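Local coordinates for protein D-mannonate dehydratase (Streptococcus suis, PDB 3BDK) that probably catalyses the dehydration of D-mannonate to 2-dehydro-3-deoxy-D-gluconate, using ferrous or manganese ions in a xylose isomerase-like TIM barrel, at residues E183-N188 with F228-I233; Y123-V128 with A196-F201; L147-S152 with W295-T300. All blocks are in the same frame, centred on the assembly; numbering follows the deposited sequence.

Contact 1 (E183-N188 with F228-I233); sequences ENYRQN and FGLPRI
Arg186, in the last turns of helix 176-187, and Leu230, in an irregular loop, bring the two backbones closest, with 5.5 Å between their CA atoms. The loop arrives through two residues with left-handed backbone angles, Phe228 and Gly229, and then straightens into the extended conformation of Leu230 and Pro231, and the carbonyl of Phe228 faces Arg186.

The polar half of the contact is a clamp on that single oxygen. Arg186 NE donates to Phe228 O at 3.0 Å with an N-H...O angle of 150°, and Arg186 NH2 reaches Phe228 O at 3.3 Å in a more bent bond. The guanidinium therefore binds side-on, through NE and one terminal nitrogen, and both donors approach from the same face of the carbonyl plane. This reach depends on a CG that stands anti to the carbonyl carbon (chi1 -73°) and on a chain extended from there to NE. Arg186 CG lies 3.9 Å from Gly229 O, and the chain runs on from there to the acceptor.

In this xylose isomerase-like TIM barrel the loop lies between strand 215-218 and helix 237-245, and the contact ties it to a peripheral helix. The side chain of Phe228 leads away from the helix and touches Val157 and Pro159.

The apolar half lies one residue back on the helix. The contact is made through Tyr185 CB: Leu230 CD2 packs on it at 3.7 Å, and Pro231 CD follows at 4.1 Å from the same atom. The hydroxyl of Tyr185 is bonded to Glu90. Within the loop, Arg232 NH2 folds back on Pro231 O at 3.1 Å in a nearly straight bond (174°), and the same nitrogen also bonds Pro127 O.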
loop_
_atom_site.group_PDB
_atom_site.type_symbol
_atom_site.label_atom_id
_atom_site.label_comp_id
_atom_site.label_asym_id
_atom_site.label_seq_id
_atom_site.Cartn_x
_atom_site.Cartn_y
_atom_site.Cartn_z
ATOM N N GLU A 183 -10.373 7.591 -41.405
ATOM C CA GLU A 183 -10.452 7.100 -42.790
ATOM C C GLU A 183 -9.071 6.752 -43.361
ATOM O O GLU A 183 -8.891 5.651 -43.918
ATOM C CB GLU A 183 -11.226 8.058 -43.706
ATOM C CG GLU A 183 -12.634 8.396 -43.180
ATOM C CD GLU A 183 -13.621 8.862 -44.260
ATOM O OE1 GLU A 183 -14.787 9.186 -43.893
ATOM O OE2 GLU A 183 -13.244 8.895 -45.463
ATOM N N ASN A 184 -8.100 7.654 -43.187
ATOM C CA ASN A 184 -6.740 7.416 -43.681
ATOM C C ASN A 184 -6.093 6.136 -43.129
ATOM O O ASN A 184 -5.676 5.290 -43.902
ATOM C CB ASN A 184 -5.829 8.645 -43.509
ATOM C CG ASN A 184 -4.496 8.510 -44.274
ATOM O OD1 ASN A 184 -4.474 8.300 -45.489
ATOM N ND2 ASN A 184 -3.389 8.621 -43.553
ATOM N N TYR A 185 -6.042 6.001 -41.803
ATOM C CA TYR A 185 -5.532 4.796 -41.106
ATOM C C TYR A 185 -6.249 3.511 -41.516
ATOM O O TYR A 185 -5.601 2.495 -41.807
ATOM C CB TYR A 185 -5.663 4.959 -39.592
ATOM C CG TYR A 185 -4.515 5.667 -38.912
ATOM C CD1 TYR A 185 -4.725 6.835 -38.179
ATOM C CD2 TYR A 185 -3.217 5.169 -38.984
ATOM C CE1 TYR A 185 -3.672 7.485 -37.552
ATOM C CE2 TYR A 185 -2.166 5.820 -38.367
ATOM C CZ TYR A 185 -2.400 6.970 -37.650
ATOM O OH TYR A 185 -1.347 7.606 -37.026
ATOM N N ARG A 186 -7.579 3.554 -41.532
ATOM C CA ARG A 186 -8.399 2.388 -41.899
ATOM C C ARG A 186 -8.107 1.902 -43.298
ATOM O O ARG A 186 -7.740 0.752 -43.502
ATOM C CB ARG A 186 -9.889 2.714 -41.808
ATOM C CG ARG A 186 -10.410 2.834 -40.398
ATOM C CD ARG A 186 -11.893 3.016 -40.418
ATOM N NE ARG A 186 -12.448 3.013 -39.077
ATOM C CZ ARG A 186 -13.657 3.458 -38.764
ATOM N NH1 ARG A 186 -14.451 3.958 -39.698
ATOM N NH2 ARG A 186 -14.074 3.405 -37.506
ATOM N N GLN A 187 -8.252 2.801 -44.260
ATOM C CA GLN A 187 -8.147 2.443 -45.686
ATOM C C GLN A 187 -6.721 2.372 -46.231
ATOM O O GLN A 187 -6.414 1.511 -47.058
ATOM C CB GLN A 187 -8.947 3.429 -46.527
ATOM C CG GLN A 187 -10.381 3.537 -46.116
ATOM C CD GLN A 187 -11.115 4.578 -46.914
ATOM O OE1 GLN A 187 -10.791 4.828 -48.075
ATOM N NE2 GLN A 187 -12.131 5.187 -46.301
ATOM N N ASN A 188 -5.851 3.257 -45.753
ATOM C CA ASN A 188 -4.561 3.456 -46.412
ATOM C C ASN A 188 -3.313 3.030 -45.648
ATOM O O ASN A 188 -2.330 2.633 -46.269
ATOM C CB ASN A 188 -4.462 4.894 -46.951
ATOM C CG ASN A 188 -5.638 5.250 -47.889
ATOM O OD1 ASN A 188 -6.279 6.303 -47.752
ATOM N ND2 ASN A 188 -5.927 4.361 -48.829
ATOM N N PHE A 228 -11.966 -0.480 -33.735
ATOM C CA PHE A 228 -12.549 0.415 -34.720
ATOM C C PHE A 228 -11.797 0.332 -36.055
ATOM O O PHE A 228 -11.604 1.356 -36.745
ATOM C CB PHE A 228 -12.467 1.855 -34.202
ATOM C CG PHE A 228 -13.178 2.084 -32.908
ATOM C CD1 PHE A 228 -14.474 1.605 -32.712
ATOM C CD2 PHE A 228 -12.582 2.843 -31.913
ATOM C CE1 PHE A 228 -15.149 1.847 -31.544
ATOM C CE2 PHE A 228 -13.240 3.104 -30.738
ATOM C CZ PHE A 228 -14.519 2.607 -30.536
ATOM N N GLY A 229 -11.334 -0.869 -36.392
ATOM C CA GLY A 229 -10.574 -1.082 -37.625
ATOM C C GLY A 229 -9.274 -0.309 -37.761
ATOM O O GLY A 229 -8.667 -0.317 -38.832
ATOM N N LEU A 230 -8.837 0.351 -36.691
ATOM C CA LEU A 230 -7.535 1.012 -36.672
ATOM C C LEU A 230 -6.426 0.024 -36.368
ATOM O O LEU A 230 -6.637 -0.904 -35.605
ATOM C CB LEU A 230 -7.485 2.061 -35.588
ATOM C CG LEU A 230 -8.348 3.291 -35.626
ATOM C CD1 LEU A 230 -8.236 3.969 -34.241
ATOM C CD2 LEU A 230 -7.875 4.180 -36.754
ATOM N N PRO A 231 -5.223 0.229 -36.937
ATOM C CA PRO A 231 -4.145 -0.722 -36.703
ATOM C C PRO A 231 -3.381 -0.476 -35.377
ATOM O O PRO A 231 -3.328 0.668 -34.901
ATOM C CB PRO A 231 -3.244 -0.493 -37.917
ATOM C CG PRO A 231 -3.359 0.940 -38.159
ATOM C CD PRO A 231 -4.788 1.314 -37.836
ATOM N N ARG A 232 -2.834 -1.545 -34.784
ATOM C CA ARG A 232 -1.989 -1.453 -33.597
ATOM C C ARG A 232 -0.861 -2.427 -33.768
ATOM O O ARG A 232 -1.081 -3.531 -34.255
ATOM C CB ARG A 232 -2.750 -1.823 -32.334
ATOM C CG ARG A 232 -3.427 -0.669 -31.614
ATOM C CD ARG A 232 -4.784 -0.289 -32.227
ATOM N NE ARG A 232 -5.406 0.785 -31.454
ATOM C CZ ARG A 232 -5.358 2.087 -31.756
ATOM N NH1 ARG A 232 -5.957 2.975 -30.959
ATOM N NH2 ARG A 232 -4.733 2.520 -32.846
ATOM N N ILE A 233 0.351 -2.037 -33.374
ATOM C CA ILE A 233 1.502 -2.916 -33.559
ATOM C C ILE A 233 2.267 -3.253 -32.278
ATOM O O ILE A 233 2.944 -4.297 -32.194
ATOM C CB ILE A 233 2.470 -2.427 -34.688
ATOM C CG1 ILE A 233 2.946 -0.980 -34.446
ATOM C CG2 ILE A 233 1.830 -2.614 -36.064
ATOM C CD1 ILE A 233 4.005 -0.511 -35.439
#

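Contact 2 (Y123-V128 with A196-F201); sequences YNFMPV and ANLEYF
Next to Phe125, the residue that packs on Leu198, Asn124 OD1 accepts a hydrogen bond from the backbone N of Met126 at 2.7 Å and takes a weak bond from Lys93 NZ. The first bond makes an Asx turn, which shapes the loop as it leaves strand 120-123. Helix 191-210 precedes the neighbouring parallel strand 215-218 in the chain, which places the contact inside a beta-alpha-beta crossover of the TIM barrel, one with a long insertion. Asn124 ND2 is held by Asp130, a residue of the sugar pocket.

Across the contact the side chains meet through carbon alone. Leu198 CD1 rests over one face of the Phe125 ring in a CH-pi contact, 3.8 Å from the centroid and displaced toward the rim, with CD1 only 3.4 Å from Phe125 CD1. A CG anti to the backbone N (chi1 173°) lets Leu198 reach that face. The far end of the same ring meets the helix backbone, where Phe125 CZ lies 3.6 Å from Leu198 CA. Phe125 and Phe201 form an oblique pair, their planes at 48°. Phe201 also packs edge-to-face with Tyr106, and at its own edge, near the ring plane, Tyr123 CE1 approaches Phe201 CE1 to 4.0 Å.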
loop_
_atom_site.group_PDB
_atom_site.type_symbol
_atom_site.label_atom_id
_atom_site.label_comp_id
_atom_site.label_asym_id
_atom_site.label_seq_id
_atom_site.Cartn_x
_atom_site.Cartn_y
_atom_site.Cartn_z
ATOM N N TYR A 123 6.740 7.295 -24.370
ATOM C CA TYR A 123 5.987 7.826 -25.527
ATOM C C TYR A 123 5.314 6.626 -26.204
ATOM O O TYR A 123 5.777 5.495 -26.035
ATOM C CB TYR A 123 6.933 8.495 -26.539
ATOM C CG TYR A 123 7.823 7.479 -27.196
ATOM C CD1 TYR A 123 7.562 7.017 -28.493
ATOM C CD2 TYR A 123 8.881 6.917 -26.494
ATOM C CE1 TYR A 123 8.358 6.037 -29.068
ATOM C CE2 TYR A 123 9.685 5.942 -27.067
ATOM C CZ TYR A 123 9.415 5.507 -28.350
ATOM O OH TYR A 123 10.230 4.546 -28.892
ATOM N N ASN A 124 4.263 6.860 -26.992
ATOM C CA ASN A 124 3.591 5.768 -27.731
ATOM C C ASN A 124 3.634 5.893 -29.251
ATOM O O ASN A 124 4.076 6.907 -29.779
ATOM C CB ASN A 124 2.135 5.605 -27.279
ATOM C CG ASN A 124 1.190 6.539 -27.993
ATOM O OD1 ASN A 124 1.142 6.576 -29.218
ATOM N ND2 ASN A 124 0.416 7.294 -27.229
ATOM N N PHE A 125 3.161 4.854 -29.939
ATOM C CA PHE A 125 3.000 4.871 -31.394
ATOM C C PHE A 125 1.648 4.257 -31.764
ATOM O O PHE A 125 1.563 3.221 -32.428
ATOM C CB PHE A 125 4.158 4.152 -32.087
ATOM C CG PHE A 125 4.585 4.799 -33.375
ATOM C CD1 PHE A 125 5.545 5.810 -33.376
ATOM C CD2 PHE A 125 4.014 4.413 -34.592
ATOM C CE1 PHE A 125 5.942 6.415 -34.571
ATOM C CE2 PHE A 125 4.409 5.008 -35.790
ATOM C CZ PHE A 125 5.373 6.009 -35.779
ATOM N N MET A 126 0.595 4.934 -31.325
ATOM C CA MET A 126 -0.740 4.416 -31.375
ATOM C C MET A 126 -1.607 5.368 -32.168
ATOM O O MET A 126 -1.898 6.481 -31.727
ATOM C CB MET A 126 -1.280 4.263 -29.958
ATOM C CG MET A 126 -2.262 3.111 -29.770
ATOM S SD MET A 126 -3.040 3.086 -28.133
ATOM C CE MET A 126 -1.631 3.487 -27.082
ATOM N N PRO A 127 -2.025 4.942 -33.359
ATOM C CA PRO A 127 -2.887 5.767 -34.176
ATOM C C PRO A 127 -4.043 6.302 -33.362
ATOM O O PRO A 127 -4.567 5.579 -32.512
ATOM C CB PRO A 127 -3.410 4.783 -35.207
ATOM C CG PRO A 127 -2.320 3.785 -35.346
ATOM C CD PRO A 127 -1.682 3.666 -34.013
ATOM N N VAL A 128 -4.388 7.570 -33.604
ATOM C CA VAL A 128 -5.616 8.215 -33.152
ATOM C C VAL A 128 -5.715 8.492 -31.643
ATOM O O VAL A 128 -5.617 9.643 -31.221
ATOM C CB VAL A 128 -6.884 7.482 -33.666
ATOM C CG1 VAL A 128 -8.097 8.375 -33.532
ATOM C CG2 VAL A 128 -6.722 7.085 -35.108
ATOM N N ALA A 196 6.888 0.608 -40.749
ATOM C CA ALA A 196 7.749 1.486 -41.549
ATOM C C ALA A 196 7.786 2.930 -41.052
ATOM O O ALA A 196 8.840 3.552 -41.028
ATOM C CB ALA A 196 7.328 1.448 -43.013
ATOM N N ASN A 197 6.638 3.468 -40.672
ATOM C CA ASN A 197 6.609 4.814 -40.173
ATOM C C ASN A 197 7.402 4.930 -38.876
ATOM O O ASN A 197 8.083 5.943 -38.646
ATOM C CB ASN A 197 5.172 5.281 -40.023
ATOM C CG ASN A 197 4.443 5.326 -41.358
ATOM O OD1 ASN A 197 5.055 5.180 -42.411
ATOM N ND2 ASN A 197 3.138 5.531 -41.318
ATOM N N LEU A 198 7.352 3.872 -38.064
ATOM C CA LEU A 198 8.021 3.831 -36.778
ATOM C C LEU A 198 9.503 3.659 -36.958
ATOM O O LEU A 198 10.294 4.327 -36.298
ATOM C CB LEU A 198 7.488 2.683 -35.908
ATOM C CG LEU A 198 8.192 2.389 -34.565
ATOM C CD1 LEU A 198 8.099 3.562 -33.586
ATOM C CD2 LEU A 198 7.634 1.130 -33.926
ATOM N N GLU A 199 9.882 2.738 -37.834
ATOM C CA GLU A 199 11.280 2.492 -38.090
ATOM C C GLU A 199 11.985 3.774 -38.539
ATOM O O GLU A 199 13.071 4.097 -38.059
ATOM C CB GLU A 199 11.429 1.406 -39.132
ATOM C CG GLU A 199 12.801 0.753 -39.096
ATOM C CD GLU A 199 13.081 -0.036 -40.338
ATOM O OE1 GLU A 199 12.101 -0.559 -40.926
ATOM O OE2 GLU A 199 14.271 -0.112 -40.730
ATOM N N TYR A 200 11.338 4.504 -39.443
ATOM C CA TYR A 200 11.816 5.786 -39.912
ATOM C C TYR A 200 12.043 6.741 -38.749
ATOM O O TYR A 200 13.085 7.401 -38.666
ATOM C CB TYR A 200 10.791 6.389 -40.862
ATOM C CG TYR A 200 11.238 7.662 -41.562
ATOM C CD1 TYR A 200 11.969 7.606 -42.756
ATOM C CD2 TYR A 200 10.908 8.915 -41.047
ATOM C CE1 TYR A 200 12.366 8.765 -43.411
ATOM C CE2 TYR A 200 11.300 10.081 -41.690
ATOM C CZ TYR A 200 12.025 10.004 -42.877
ATOM O OH TYR A 200 12.416 11.162 -43.521
ATOM N N PHE A 201 11.047 6.809 -37.867
ATOM C CA PHE A 201 11.081 7.635 -36.653
ATOM C C PHE A 201 12.200 7.212 -35.696
ATOM O O PHE A 201 12.923 8.051 -35.181
ATOM C CB PHE A 201 9.706 7.566 -35.966
ATOM C CG PHE A 201 9.627 8.275 -34.642
ATOM C CD1 PHE A 201 9.580 7.548 -33.454
ATOM C CD2 PHE A 201 9.540 9.666 -34.581
ATOM C CE1 PHE A 201 9.481 8.188 -32.231
ATOM C CE2 PHE A 201 9.430 10.321 -33.357
ATOM C CZ PHE A 201 9.410 9.584 -32.179
#

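Contact 3 (L147-S152 with W295-T300); sequences LAFLKS and WGFQET
One face of the Phe297 ring carries CB of Phe149 in a CH-pi contact, 3.6 Å from the ring centroid and off-centre toward the rim. The two phenyl planes are only 20° from parallel yet slid so far apart that they barely overlap, and Gly296 CA lies at the edge of the Phe149 ring. Trp295 spreads one face over the backbone N of Phe297 and turns an edge to Leu150 CG.

The frame for these rings is an antiparallel sheet, built onto the barrel, in which strands 145-150 and 296-299 are neighbours. Phe149 and Phe297 form a hydrogen-bonded pair of these two strands, with Phe149 N to Phe297 O and Phe297 N to Phe149 O each at 2.9 Å. Further bonds extend the ladder to both sides, Glu299 N to Leu147 O and Lys151 N to Trp295 O. Phe297 holds its CG between the backbone N and the carbonyl carbon (chi1 65°), which turns its ring in under Phe149. On the other face of the sheet, Ala148 and Gln298 make a non-hydrogen-bonded pair, and Ala148 CB sits 3.9 Å from Gln298 CG. Thr380 and Thr383 of the second subunit pack on this region, against Gln298 and against Leu150 and Trp295 respectively.

Lys151 draws its aliphatic chain past the Trp295 carbonyl; its NZ bonds Ala294 O and makes a cation-pi contact with Tyr225. Near the bound sugar, about 6 Å from the side chain of Glu299, Leu147 and Glu299 lie side by side, pointing the same way. The carboxylate forms a salt bridge with Arg133 through OE2, and both side chains touch His331 of the ligand pocket. Leu147 CD1 lies 3.4 Å from Glu299 OE2.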
loop_
_atom_site.group_PDB
_atom_site.type_symbol
_atom_site.label_atom_id
_atom_site.label_comp_id
_atom_site.label_asym_id
_atom_site.label_seq_id
_atom_site.Cartn_x
_atom_site.Cartn_y
_atom_site.Cartn_z
ATOM N N LEU A 147 -11.612 1.857 -14.311
ATOM C CA LEU A 147 -11.764 1.954 -15.756
ATOM C C LEU A 147 -11.936 0.565 -16.349
ATOM O O LEU A 147 -11.268 -0.388 -15.946
ATOM C CB LEU A 147 -10.540 2.616 -16.390
ATOM C CG LEU A 147 -9.879 3.811 -15.720
ATOM C CD1 LEU A 147 -8.709 4.254 -16.567
ATOM C CD2 LEU A 147 -10.861 4.951 -15.594
ATOM N N ALA A 148 -12.826 0.456 -17.322
ATOM C CA ALA A 148 -13.039 -0.805 -17.962
ATOM C C ALA A 148 -13.222 -0.554 -19.438
ATOM O O ALA A 148 -13.784 0.469 -19.842
ATOM C CB ALA A 148 -14.251 -1.503 -17.370
ATOM N N PHE A 149 -12.692 -1.482 -20.228
ATOM C CA PHE A 149 -12.969 -1.601 -21.642
ATOM C C PHE A 149 -13.804 -2.855 -21.839
ATOM O O PHE A 149 -13.291 -3.968 -21.722
ATOM C CB PHE A 149 -11.654 -1.739 -22.404
ATOM C CG PHE A 149 -11.820 -1.911 -23.882
ATOM C CD1 PHE A 149 -11.976 -0.800 -24.712
ATOM C CD2 PHE A 149 -11.808 -3.173 -24.455
ATOM C CE1 PHE A 149 -12.121 -0.948 -26.081
ATOM C CE2 PHE A 149 -11.966 -3.332 -25.827
ATOM C CZ PHE A 149 -12.119 -2.214 -26.641
ATOM N N LEU A 150 -15.086 -2.688 -22.133
ATOM C CA LEU A 150 -15.946 -3.834 -22.395
ATOM C C LEU A 150 -16.315 -3.852 -23.866
ATOM O O LEU A 150 -17.098 -3.020 -24.345
ATOM C CB LEU A 150 -17.206 -3.798 -21.531
ATOM C CG LEU A 150 -17.188 -4.135 -20.038
ATOM C CD1 LEU A 150 -16.258 -3.223 -19.259
ATOM C CD2 LEU A 150 -18.613 -4.053 -19.434
ATOM N N LYS A 151 -15.746 -4.812 -24.578
ATOM C CA LYS A 151 -15.917 -4.911 -26.017
ATOM C C LYS A 151 -17.365 -4.693 -26.456
ATOM O O LYS A 151 -17.664 -3.734 -27.171
ATOM C CB LYS A 151 -15.394 -6.247 -26.524
ATOM C CG LYS A 151 -13.901 -6.272 -26.732
ATOM C CD LYS A 151 -13.460 -7.631 -27.193
ATOM C CE LYS A 151 -11.984 -7.811 -27.033
ATOM N NZ LYS A 151 -11.642 -9.187 -27.419
ATOM N N SER A 152 -18.265 -5.552 -25.997
ATOM C CA SER A 152 -19.617 -5.563 -26.531
ATOM C C SER A 152 -20.298 -4.208 -26.421
ATOM O O SER A 152 -21.204 -3.908 -27.186
ATOM C CB SER A 152 -20.458 -6.664 -25.890
ATOM O OG SER A 152 -19.894 -7.932 -26.184
ATOM N N TRP A 295 -14.067 -10.900 -23.489
ATOM C CA TRP A 295 -15.023 -9.807 -23.259
ATOM C C TRP A 295 -14.395 -8.411 -23.148
ATOM O O TRP A 295 -15.104 -7.399 -23.076
ATOM C CB TRP A 295 -15.840 -10.085 -21.989
ATOM C CG TRP A 295 -14.984 -10.238 -20.718
ATOM C CD1 TRP A 295 -14.424 -11.391 -20.241
ATOM C CD2 TRP A 295 -14.601 -9.201 -19.801
ATOM N NE1 TRP A 295 -13.712 -11.132 -19.096
ATOM C CE2 TRP A 295 -13.803 -9.798 -18.807
ATOM C CE3 TRP A 295 -14.844 -7.829 -19.732
ATOM C CZ2 TRP A 295 -13.279 -9.079 -17.743
ATOM C CZ3 TRP A 295 -14.299 -7.108 -18.683
ATOM C CH2 TRP A 295 -13.534 -7.734 -17.702
ATOM N N GLY A 296 -13.073 -8.347 -23.121
ATOM C CA GLY A 296 -12.402 -7.088 -22.835
ATOM C C GLY A 296 -11.650 -7.194 -21.526
ATOM O O GLY A 296 -11.009 -8.216 -21.242
ATOM N N PHE A 297 -11.721 -6.147 -20.715
ATOM C CA PHE A 297 -10.896 -6.093 -19.516
ATOM C C PHE A 297 -11.298 -4.970 -18.588
ATOM O O PHE A 297 -11.951 -4.005 -19.000
ATOM C CB PHE A 297 -9.412 -5.959 -19.877
ATOM C CG PHE A 297 -9.066 -4.677 -20.569
ATOM C CD1 PHE A 297 -9.114 -4.583 -21.945
ATOM C CD2 PHE A 297 -8.664 -3.567 -19.846
ATOM C CE1 PHE A 297 -8.787 -3.390 -22.598
ATOM C CE2 PHE A 297 -8.346 -2.361 -20.496
ATOM C CZ PHE A 297 -8.407 -2.287 -21.881
ATOM N N GLN A 298 -10.882 -5.111 -17.332
ATOM C CA GLN A 298 -11.165 -4.141 -16.304
ATOM C C GLN A 298 -9.980 -3.981 -15.373
ATOM O O GLN A 298 -9.419 -4.976 -14.880
ATOM C CB GLN A 298 -12.387 -4.542 -15.492
ATOM C CG GLN A 298 -12.654 -3.514 -14.380
ATOM C CD GLN A 298 -14.030 -3.548 -13.784
ATOM O OE1 GLN A 298 -14.319 -2.755 -12.909
ATOM N NE2 GLN A 298 -14.884 -4.454 -14.238
ATOM N N GLU A 299 -9.605 -2.726 -15.132
ATOM C CA GLU A 299 -8.544 -2.395 -14.199
ATOM C C GLU A 299 -8.982 -2.728 -12.772
ATOM O O GLU A 299 -10.142 -2.520 -12.409
ATOM C CB GLU A 299 -8.181 -0.920 -14.321
ATOM C CG GLU A 299 -7.596 -0.584 -15.678
ATOM C CD GLU A 299 -7.126 0.864 -15.839
ATOM O OE1 GLU A 299 -6.739 1.517 -14.832
ATOM O OE2 GLU A 299 -7.136 1.328 -17.005
ATOM N N THR A 300 -8.046 -3.242 -11.978
ATOM C CA THR A 300 -8.340 -3.654 -10.617
ATOM C C THR A 300 -7.385 -3.010 -9.632
ATOM O O THR A 300 -6.592 -2.151 -9.990
ATOM C CB THR A 300 -8.251 -5.205 -10.441
ATOM O OG1 THR A 300 -6.905 -5.643 -10.656
ATOM C CG2 THR A 300 -9.190 -5.924 -11.398
#

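In the fold
Contacts 1 and 2 adjoin, their centres about 13 Å apart. Pro127 and Val128 of the 123-128 loop pack on Tyr185, and Val128 also on Leu230, while helices 176-187 and 191-210 follow one another in the chain. Contact 3 stands apart, about 22 Å and 25 Å from the other two by centres, and its segments enclose contact 1 in the chain. Burial alone does not set the chemistry: contact 2, buried between a barrel loop and a helix, joins its segments by aromatic and aliphatic side chains; contact 1, partly exposed, relies on a charged side chain meeting a main-chain carbonyl; contact 3, also buried, adds main-chain pairing between strands. The second subunit reaches contact 3 but neither segment pair of the other two.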